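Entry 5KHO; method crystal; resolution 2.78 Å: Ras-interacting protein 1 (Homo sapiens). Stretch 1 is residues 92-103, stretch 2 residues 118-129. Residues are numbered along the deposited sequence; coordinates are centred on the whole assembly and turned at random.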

# COMPACT_ATOMS: atom_id res chain seq x y z
N TRP B 92 5.53 8.21 -17.21
CA TRP B 92 6.27 7.29 -16.35
C TRP B 92 5.99 5.81 -16.70
O TRP B 92 4.99 5.51 -17.38
CB TRP B 92 5.98 7.59 -14.86
CG TRP B 92 4.64 7.08 -14.39
CD1 TRP B 92 3.40 7.50 -14.78
CD2 TRP B 92 4.41 6.04 -13.43
NE1 TRP B 92 2.42 6.79 -14.14
CE2 TRP B 92 3.02 5.88 -13.30
CE3 TRP B 92 5.25 5.22 -12.67
CZ2 TRP B 92 2.44 4.93 -12.44
CZ3 TRP B 92 4.68 4.27 -11.83
CH2 TRP B 92 3.29 4.14 -11.72
N ARG B 93 6.88 4.91 -16.27
CA ARG B 93 6.68 3.46 -16.41
C ARG B 93 6.70 2.86 -15.01
O ARG B 93 7.41 3.37 -14.14
CB ARG B 93 7.78 2.83 -17.27
N ALA B 94 5.93 1.79 -14.79
CA ALA B 94 5.81 1.15 -13.46
C ALA B 94 7.01 0.29 -13.02
O ALA B 94 7.43 -0.62 -13.75
CB ALA B 94 4.52 0.35 -13.37
N GLU B 95 7.54 0.57 -11.83
CA GLU B 95 8.71 -0.14 -11.27
C GLU B 95 8.39 -1.52 -10.63
O GLU B 95 9.24 -2.41 -10.62
CB GLU B 95 9.45 0.75 -10.26
N HIS B 96 7.18 -1.66 -10.10
CA HIS B 96 6.67 -2.94 -9.59
C HIS B 96 5.17 -2.94 -9.76
O HIS B 96 4.55 -1.88 -9.75
CB HIS B 96 7.05 -3.13 -8.11
CG HIS B 96 6.52 -4.40 -7.50
ND1 HIS B 96 6.99 -5.65 -7.85
CD2 HIS B 96 5.55 -4.61 -6.57
CE1 HIS B 96 6.33 -6.58 -7.17
NE2 HIS B 96 5.45 -5.97 -6.39
N LEU B 97 4.58 -4.12 -9.93
CA LEU B 97 3.13 -4.25 -9.94
C LEU B 97 2.64 -5.50 -9.22
O LEU B 97 3.43 -6.38 -8.89
CB LEU B 97 2.58 -4.19 -11.38
CG LEU B 97 2.91 -5.26 -12.43
CD1 LEU B 97 2.12 -6.55 -12.22
CD2 LEU B 97 2.59 -4.69 -13.80
N ARG B 98 1.34 -5.57 -8.98
CA ARG B 98 0.71 -6.71 -8.36
C ARG B 98 -0.59 -7.02 -9.07
O ARG B 98 -1.40 -6.12 -9.29
CB ARG B 98 0.45 -6.41 -6.89
CG ARG B 98 -0.08 -7.57 -6.10
CD ARG B 98 -0.45 -7.12 -4.70
NE ARG B 98 -1.71 -7.73 -4.31
CZ ARG B 98 -2.87 -7.10 -4.28
NH1 ARG B 98 -2.96 -5.82 -4.56
NH2 ARG B 98 -3.96 -7.76 -3.93
N VAL B 99 -0.78 -8.29 -9.43
CA VAL B 99 -2.03 -8.71 -10.07
C VAL B 99 -3.04 -9.03 -8.99
O VAL B 99 -2.84 -9.96 -8.21
CB VAL B 99 -1.82 -9.94 -10.98
CG1 VAL B 99 -3.13 -10.39 -11.62
CG2 VAL B 99 -0.78 -9.64 -12.05
N LEU B 100 -4.11 -8.25 -8.95
CA LEU B 100 -5.24 -8.55 -8.09
C LEU B 100 -5.84 -9.90 -8.44
O LEU B 100 -5.94 -10.24 -9.63
CB LEU B 100 -6.31 -7.46 -8.22
CG LEU B 100 -6.21 -6.18 -7.36
CD1 LEU B 100 -4.95 -5.37 -7.63
CD2 LEU B 100 -7.45 -5.31 -7.56
N GLY B 101 -6.20 -10.69 -7.43
CA GLY B 101 -7.05 -11.87 -7.62
C GLY B 101 -8.45 -11.43 -8.03
O GLY B 101 -8.85 -10.30 -7.77
N ASP B 102 -9.20 -12.33 -8.66
CA ASP B 102 -10.56 -12.00 -9.16
C ASP B 102 -11.56 -11.64 -8.07
O ASP B 102 -12.47 -10.86 -8.33
CB ASP B 102 -11.14 -13.15 -9.98
CG ASP B 102 -10.20 -13.65 -11.06
OD1 ASP B 102 -9.51 -12.83 -11.72
OD2 ASP B 102 -10.16 -14.88 -11.26
N SER B 103 -11.37 -12.21 -6.87
CA SER B 103 -12.25 -11.99 -5.71
C SER B 103 -12.06 -10.62 -5.06
O SER B 103 -12.97 -10.12 -4.38
CB SER B 103 -12.00 -13.07 -4.64
OG SER B 103 -12.36 -14.36 -5.10
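Stretch 2, residues 118-129: GWARRFELRGRE

Stretch 2 runs as an extended strand through Gly127, which occupies the N-cap position of a helix that begins at Arg128. Its end-to-end direction lies 50° from that of stretch 1, whose own strand includes residues 96-99. The backbones stay well apart, with CA atoms of Ala94 and Arg121 8.5 Å from each other and those of Val99 and Arg128 8.1 Å, so side chains make most of the contact, which buries 595 Å² without a hydrogen bond across it among the modelled atoms.

Trp92 covers the most surface. Its CB points sideways, but chi1 in the p well brings the indole over stretch 2, where CH2 lies 4.1 Å from Ala120 O. Its NE1 sits over one face of the Arg122 guanidinium, 3.2 Å from NH2; both atoms are donors, so this is packing only. Arg122 is instead held by Glu124, with NH1 2.9 Å from OE2 in a salt bridge. The other carboxylate oxygen, Glu124 OE1, accepts from Arg126 NH2 at 2.8 Å, and Leu97 CD2 packs 3.5 Å from Arg126 NE.

At the far end, Arg128 extends back to stretch 1. Val99 CG1 lies over one face of its guanidinium, 4.0 Å from NH1, while Asp102 OD1 forms a salt bridge with Arg128 NH1 at 3.5 Å. Leu100 CD2 meets Phe123 CE1 at 4.0 Å, an apolar contact.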

# COMPACT_ATOMS: atom_id res chain seq x y z
N GLY B 118 7.16 9.39 -2.13
CA GLY B 118 7.81 9.71 -3.41
C GLY B 118 7.42 8.83 -4.59
O GLY B 118 7.96 8.99 -5.69
N TRP B 119 6.48 7.91 -4.35
CA TRP B 119 6.03 6.95 -5.36
C TRP B 119 4.59 7.20 -5.78
O TRP B 119 3.72 7.46 -4.94
CB TRP B 119 6.17 5.52 -4.83
CG TRP B 119 7.58 5.01 -4.74
CD1 TRP B 119 8.64 5.59 -4.10
CD2 TRP B 119 8.07 3.78 -5.30
NE1 TRP B 119 9.76 4.81 -4.23
CE2 TRP B 119 9.45 3.70 -4.96
CE3 TRP B 119 7.49 2.75 -6.06
CZ2 TRP B 119 10.25 2.62 -5.36
CZ3 TRP B 119 8.29 1.68 -6.46
CH2 TRP B 119 9.67 1.62 -6.11
N ALA B 120 4.36 7.12 -7.09
CA ALA B 120 3.03 7.21 -7.67
C ALA B 120 2.39 5.81 -7.74
O ALA B 120 3.10 4.80 -7.67
CB ALA B 120 3.11 7.85 -9.05
N ARG B 121 1.07 5.78 -7.86
CA ARG B 121 0.32 4.54 -7.87
C ARG B 121 -0.94 4.67 -8.72
O ARG B 121 -1.75 5.58 -8.51
CB ARG B 121 -0.03 4.16 -6.45
CG ARG B 121 -0.85 2.90 -6.30
CD ARG B 121 -1.55 2.90 -4.96
NE ARG B 121 -2.13 1.60 -4.65
CZ ARG B 121 -3.05 1.40 -3.71
NH1 ARG B 121 -3.49 2.41 -2.97
NH2 ARG B 121 -3.52 0.18 -3.50
N ARG B 122 -1.10 3.75 -9.68
CA ARG B 122 -2.26 3.70 -10.55
C ARG B 122 -2.69 2.26 -10.83
O ARG B 122 -1.87 1.34 -10.73
CB ARG B 122 -1.99 4.45 -11.87
CG ARG B 122 -1.06 3.74 -12.85
CD ARG B 122 -0.61 4.65 -13.96
NE ARG B 122 0.10 3.91 -15.01
CZ ARG B 122 0.58 4.44 -16.13
NH1 ARG B 122 1.19 3.66 -17.01
NH2 ARG B 122 0.46 5.74 -16.39
N PHE B 123 -3.97 2.07 -11.17
CA PHE B 123 -4.46 0.79 -11.65
C PHE B 123 -4.17 0.65 -13.14
O PHE B 123 -4.40 1.58 -13.91
CB PHE B 123 -5.96 0.64 -11.41
CG PHE B 123 -6.31 0.13 -10.04
CD1 PHE B 123 -5.87 -1.12 -9.61
CD2 PHE B 123 -7.12 0.89 -9.19
CE1 PHE B 123 -6.21 -1.58 -8.34
CE2 PHE B 123 -7.46 0.44 -7.93
CZ PHE B 123 -7.00 -0.80 -7.50
N GLU B 124 -3.66 -0.52 -13.54
CA GLU B 124 -3.36 -0.81 -14.94
C GLU B 124 -4.14 -2.02 -15.47
O GLU B 124 -4.42 -2.97 -14.72
CB GLU B 124 -1.85 -1.00 -15.15
CG GLU B 124 -1.03 0.29 -15.08
CD GLU B 124 0.48 0.10 -15.28
OE1 GLU B 124 1.01 -1.01 -15.07
OE2 GLU B 124 1.15 1.10 -15.63
N LEU B 125 -4.53 -1.96 -16.75
CA LEU B 125 -5.10 -3.11 -17.42
C LEU B 125 -4.04 -3.73 -18.30
O LEU B 125 -3.52 -3.07 -19.21
CB LEU B 125 -6.30 -2.72 -18.27
CG LEU B 125 -7.52 -3.65 -18.38
CD1 LEU B 125 -8.03 -3.60 -19.82
CD2 LEU B 125 -7.29 -5.08 -17.93
N ARG B 126 -3.69 -4.98 -18.02
CA ARG B 126 -2.63 -5.67 -18.76
C ARG B 126 -3.01 -7.09 -19.16
O ARG B 126 -3.87 -7.73 -18.53
CB ARG B 126 -1.35 -5.71 -17.93
CG ARG B 126 -0.58 -4.39 -17.89
CD ARG B 126 0.69 -4.59 -17.09
NE ARG B 126 1.35 -3.32 -16.78
CZ ARG B 126 2.24 -2.72 -17.55
NH1 ARG B 126 2.60 -3.25 -18.72
NH2 ARG B 126 2.78 -1.57 -17.16
N GLY B 127 -2.36 -7.59 -20.22
CA GLY B 127 -2.38 -9.02 -20.51
C GLY B 127 -1.86 -9.77 -19.30
O GLY B 127 -0.82 -9.39 -18.74
N ARG B 128 -2.59 -10.81 -18.88
CA ARG B 128 -2.26 -11.59 -17.69
C ARG B 128 -0.83 -12.15 -17.67
O ARG B 128 -0.17 -12.10 -16.64
CB ARG B 128 -3.27 -12.71 -17.48
CG ARG B 128 -3.31 -13.24 -16.06
CD ARG B 128 -4.64 -13.91 -15.79
NE ARG B 128 -5.01 -13.85 -14.38
CZ ARG B 128 -5.80 -12.92 -13.84
NH1 ARG B 128 -6.08 -12.96 -12.55
NH2 ARG B 128 -6.31 -11.96 -14.59
N GLU B 129 -0.35 -12.66 -18.81
CA GLU B 129 1.04 -13.13 -18.91
C GLU B 129 2.15 -12.05 -18.80
O GLU B 129 3.12 -12.23 -18.07
CB GLU B 129 1.25 -14.04 -20.12
CG GLU B 129 0.85 -15.48 -19.84
CD GLU B 129 1.28 -15.97 -18.46
OE1 GLU B 129 2.47 -15.84 -18.08
OE2 GLU B 129 0.40 -16.50 -17.74